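Local coordinates for Per a 4 allergen (Periplaneta americana, PDB 3EBW), which is a major cockroach allergen with a lipocalin-like beta barrel, and probably binds a small hydrophobic ligand inside that barrel, at residues Leu13-Tyr18 with Asp42-Asp47. Sequence-based numbering, arbitrary orientation.
Sequences LDMTKY and DKYTLD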
ATOM      1  N   LEU A  13       6.232   2.078  28.888  1.00 52.93           N
ATOM      2  CA  LEU A  13       4.901   1.868  28.349  1.00 51.04           C
ATOM      3  C   LEU A  13       3.934   1.513  29.478  1.00 52.38           C
ATOM      4  O   LEU A  13       4.214   0.659  30.298  1.00 52.74           O
ATOM      5  CB  LEU A  13       4.925   0.760  27.285  1.00 43.58           C
ATOM      6  CG  LEU A  13       3.555   0.353  26.718  1.00 40.48           C
ATOM      7  CD1 LEU A  13       2.867   1.550  26.070  1.00 38.90           C
ATOM      8  CD2 LEU A  13       3.739  -0.790  25.750  1.00 40.11           C
ATOM      9  N   ASP A  14       2.795   2.184  29.504  1.00 52.87           N
ATOM     10  CA  ASP A  14       1.783   1.959  30.523  1.00 52.06           C
ATOM     11  C   ASP A  14       0.395   1.893  29.841  1.00 52.12           C
ATOM     12  O   ASP A  14      -0.308   2.899  29.704  1.00 49.76           O
ATOM     13  CB  ASP A  14       1.865   3.095  31.557  1.00 42.21           C
ATOM     14  CG  ASP A  14       0.870   2.941  32.688  1.00 41.32           C
ATOM     15  OD1 ASP A  14       0.294   1.849  32.837  1.00 39.72           O
ATOM     16  OD2 ASP A  14       0.660   3.912  33.442  1.00 42.12           O
HETATM   17  N   MSE A  15       0.022   0.687  29.415  1.00 45.23           N
HETATM   18  CA  MSE A  15      -1.243   0.460  28.733  1.00 47.23           C
HETATM   19  C   MSE A  15      -2.435   0.987  29.491  1.00 48.01           C
HETATM   20  O   MSE A  15      -3.541   0.995  28.989  1.00 48.26           O
HETATM   21  CB  MSE A  15      -1.428  -1.025  28.410  1.00 58.66           C
HETATM   22  CG  MSE A  15      -0.492  -1.513  27.313  1.00 60.50           C
HETATM   23 SE   MSE A  15      -0.587  -0.423  25.676  1.00 63.21          SE
HETATM   24  CE  MSE A  15      -2.058  -1.377  24.853  1.00 61.78           C
ATOM     25  N   THR A  16      -2.214   1.449  30.704  1.00 56.88           N
ATOM     26  CA  THR A  16      -3.306   1.987  31.473  1.00 59.40           C
ATOM     27  C   THR A  16      -3.483   3.422  31.020  1.00 59.75           C
ATOM     28  O   THR A  16      -4.592   3.930  30.990  1.00 60.19           O
ATOM     29  CB  THR A  16      -2.995   1.930  32.962  1.00 67.39           C
ATOM     30  OG1 THR A  16      -2.435   0.649  33.266  1.00 69.96           O
ATOM     31  CG2 THR A  16      -4.266   2.102  33.772  1.00 67.38           C
ATOM     32  N   LYS A  17      -2.380   4.068  30.658  1.00 84.35           N
ATOM     33  CA  LYS A  17      -2.419   5.447  30.178  1.00 84.10           C
ATOM     34  C   LYS A  17      -2.805   5.474  28.698  1.00 83.98           C
ATOM     35  O   LYS A  17      -2.961   6.540  28.102  1.00 84.27           O
ATOM     36  CB  LYS A  17      -1.051   6.110  30.341  1.00 73.86           C
ATOM     37  CG  LYS A  17      -0.691   6.539  31.753  1.00 76.59           C
ATOM     38  CD  LYS A  17       0.677   7.211  31.748  1.00 77.44           C
ATOM     39  CE  LYS A  17       1.084   7.744  33.100  1.00 77.31           C
ATOM     40  NZ  LYS A  17       2.515   8.148  33.053  1.00 78.00           N
ATOM     41  N   TYR A  18      -2.949   4.290  28.111  1.00 50.05           N
ATOM     42  CA  TYR A  18      -3.299   4.162  26.706  1.00 49.33           C
ATOM     43  C   TYR A  18      -4.797   4.012  26.564  1.00 48.79           C
ATOM     44  O   TYR A  18      -5.317   3.891  25.465  1.00 48.67           O
ATOM     45  CB  TYR A  18      -2.617   2.937  26.111  1.00 47.16           C
ATOM     46  CG  TYR A  18      -2.490   3.019  24.614  1.00 46.75           C
ATOM     47  CD1 TYR A  18      -1.569   3.882  24.023  1.00 46.31           C
ATOM     48  CD2 TYR A  18      -3.318   2.267  23.784  1.00 46.51           C
ATOM     49  CE1 TYR A  18      -1.479   3.996  22.653  1.00 44.55           C
ATOM     50  CE2 TYR A  18      -3.237   2.374  22.419  1.00 44.70           C
ATOM     51  CZ  TYR A  18      -2.318   3.243  21.849  1.00 45.44           C
ATOM     52  OH  TYR A  18      -2.268   3.380  20.476  1.00 44.15           O
ATOM     53  N   ASP A  42      -9.552   2.145  17.474  1.00 44.11           N
ATOM     54  CA  ASP A  42      -9.494   1.105  18.501  1.00 44.72           C
ATOM     55  C   ASP A  42      -9.849   1.813  19.818  1.00 44.47           C
ATOM     56  O   ASP A  42      -9.430   2.955  20.048  1.00 44.16           O
ATOM     57  CB  ASP A  42      -8.091   0.487  18.571  1.00 51.52           C
ATOM     58  CG  ASP A  42      -7.810  -0.474  17.425  1.00 52.88           C
ATOM     59  OD1 ASP A  42      -8.031  -1.690  17.582  1.00 53.06           O
ATOM     60  OD2 ASP A  42      -7.371  -0.014  16.357  1.00 56.84           O
ATOM     61  N   LYS A  43     -10.658   1.164  20.649  1.00 49.90           N
ATOM     62  CA  LYS A  43     -11.041   1.749  21.935  1.00 51.24           C
ATOM     63  C   LYS A  43     -10.534   0.880  23.057  1.00 49.30           C
ATOM     64  O   LYS A  43     -10.787  -0.338  23.067  1.00 48.40           O
ATOM     65  CB  LYS A  43     -12.554   1.882  22.077  1.00 61.15           C
ATOM     66  CG  LYS A  43     -12.974   2.220  23.492  1.00 64.45           C
ATOM     67  CD  LYS A  43     -14.004   3.343  23.547  1.00 68.06           C
ATOM     68  CE  LYS A  43     -15.407   2.886  23.151  1.00 72.32           C
ATOM     69  NZ  LYS A  43     -16.343   4.049  22.993  1.00 74.91           N
ATOM     70  N   TYR A  44      -9.799   1.503  23.984  1.00 37.00           N
ATOM     71  CA  TYR A  44      -9.248   0.799  25.146  1.00 38.37           C
ATOM     72  C   TYR A  44     -10.010   1.205  26.404  1.00 40.54           C
ATOM     73  O   TYR A  44     -10.185   2.384  26.717  1.00 39.96           O
ATOM     74  CB  TYR A  44      -7.757   1.071  25.287  1.00 40.40           C
ATOM     75  CG  TYR A  44      -6.952   0.390  24.223  1.00 37.97           C
ATOM     76  CD1 TYR A  44      -6.356  -0.847  24.449  1.00 36.75           C
ATOM     77  CD2 TYR A  44      -6.749   1.002  22.983  1.00 38.78           C
ATOM     78  CE1 TYR A  44      -5.557  -1.454  23.462  1.00 35.06           C
ATOM     79  CE2 TYR A  44      -5.961   0.413  22.007  1.00 37.37           C
ATOM     80  CZ  TYR A  44      -5.365  -0.804  22.255  1.00 36.52           C
ATOM     81  OH  TYR A  44      -4.524  -1.329  21.323  1.00 38.32           O
ATOM     82  N   THR A  45     -10.460   0.179  27.106  1.00 48.09           N
ATOM     83  CA  THR A  45     -11.271   0.315  28.295  1.00 50.94           C
ATOM     84  C   THR A  45     -10.713  -0.543  29.409  1.00 52.17           C
ATOM     85  O   THR A  45     -10.369  -1.712  29.195  1.00 52.55           O
ATOM     86  CB  THR A  45     -12.673  -0.152  27.954  1.00 52.20           C
ATOM     87  OG1 THR A  45     -13.276   0.826  27.100  1.00 54.05           O
ATOM     88  CG2 THR A  45     -13.493  -0.412  29.186  1.00 52.17           C
ATOM     89  N   LEU A  46     -10.608   0.051  30.596  1.00 45.53           N
ATOM     90  CA  LEU A  46     -10.110  -0.650  31.777  1.00 46.04           C
ATOM     91  C   LEU A  46     -11.272  -1.140  32.653  1.00 45.33           C
ATOM     92  O   LEU A  46     -11.965  -0.344  33.269  1.00 45.78           O
ATOM     93  CB  LEU A  46      -9.211   0.286  32.583  1.00 61.88           C
ATOM     94  CG  LEU A  46      -8.954  -0.135  34.032  1.00 64.97           C
ATOM     95  CD1 LEU A  46      -8.220  -1.486  34.133  1.00 64.96           C
ATOM     96  CD2 LEU A  46      -8.156   0.973  34.689  1.00 66.35           C
ATOM     97  N   ASP A  47     -11.499  -2.446  32.695  1.00 41.27           N
ATOM     98  CA  ASP A  47     -12.562  -3.010  33.528  1.00 41.81           C
ATOM     99  C   ASP A  47     -12.180  -2.994  35.006  1.00 43.66           C
ATOM    100  O   ASP A  47     -11.006  -2.803  35.359  1.00 43.76           O
ATOM    101  CB  ASP A  47     -12.840  -4.445  33.116  1.00 56.04           C
ATOM    102  CG  ASP A  47     -13.005  -4.589  31.628  1.00 55.56           C
ATOM    103  OD1 ASP A  47     -13.422  -3.595  30.986  1.00 53.84           O
ATOM    104  OD2 ASP A  47     -12.731  -5.697  31.113  1.00 54.56           O
TER
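In Tyr18, chi1 of -158° sets CG anti to the backbone N and lays the ring edge against Tyr44 of strand 40-46, which, its CG anti to the carbonyl carbon, turns a ring face to meet it. The result is a T-shaped (edge-to-face) stack in the lipocalin barrel, with near-perpendicular planes (78°), joining the loop that leads into strand 20-27 to the strand paired with that one. Tyr18 leads with the CD2-CE2 edge, placing the slightly positive ring hydrogens over the electron-rich face of Tyr44, toward its rim, with the two ring centroids 5.0 Å apart. Tyrosine suits the Tyr18 position twice over: its ring packs in the buried interior while its hydroxyl hydrogen-bonds to Ser106. The same ring also stacks with Trp22, whose NE1 bonds to the Tyr18 carbonyl oxygen; Trp22 is probably the tryptophan of the lipocalin Gly-X-Trp signature.

Met15, present as selenomethionine, bends at chi2 and chi3 to bring its methyl CE to 3.8 Å from Tyr44 CE1. A flexible, unbranched apolar chain can make this detour, and Tyr44, lying near a bound polyether molecule, gains a second apolar neighbour.

Toward the surface the contact thins to Thr16 CG2 and Leu46 CD2, 4.2 Å apart. Threonine serves both sides here: its methyl faces the leucine, while its hydroxyl, with the backbone bond from Lys17 N to Asp14 O, probably helps to hold the turn. Thr16 OG1 hydrogen-bonds at 3.0 Å to Asp14 OD1, which it meets on the syn side, 27° out of the carboxylate plane.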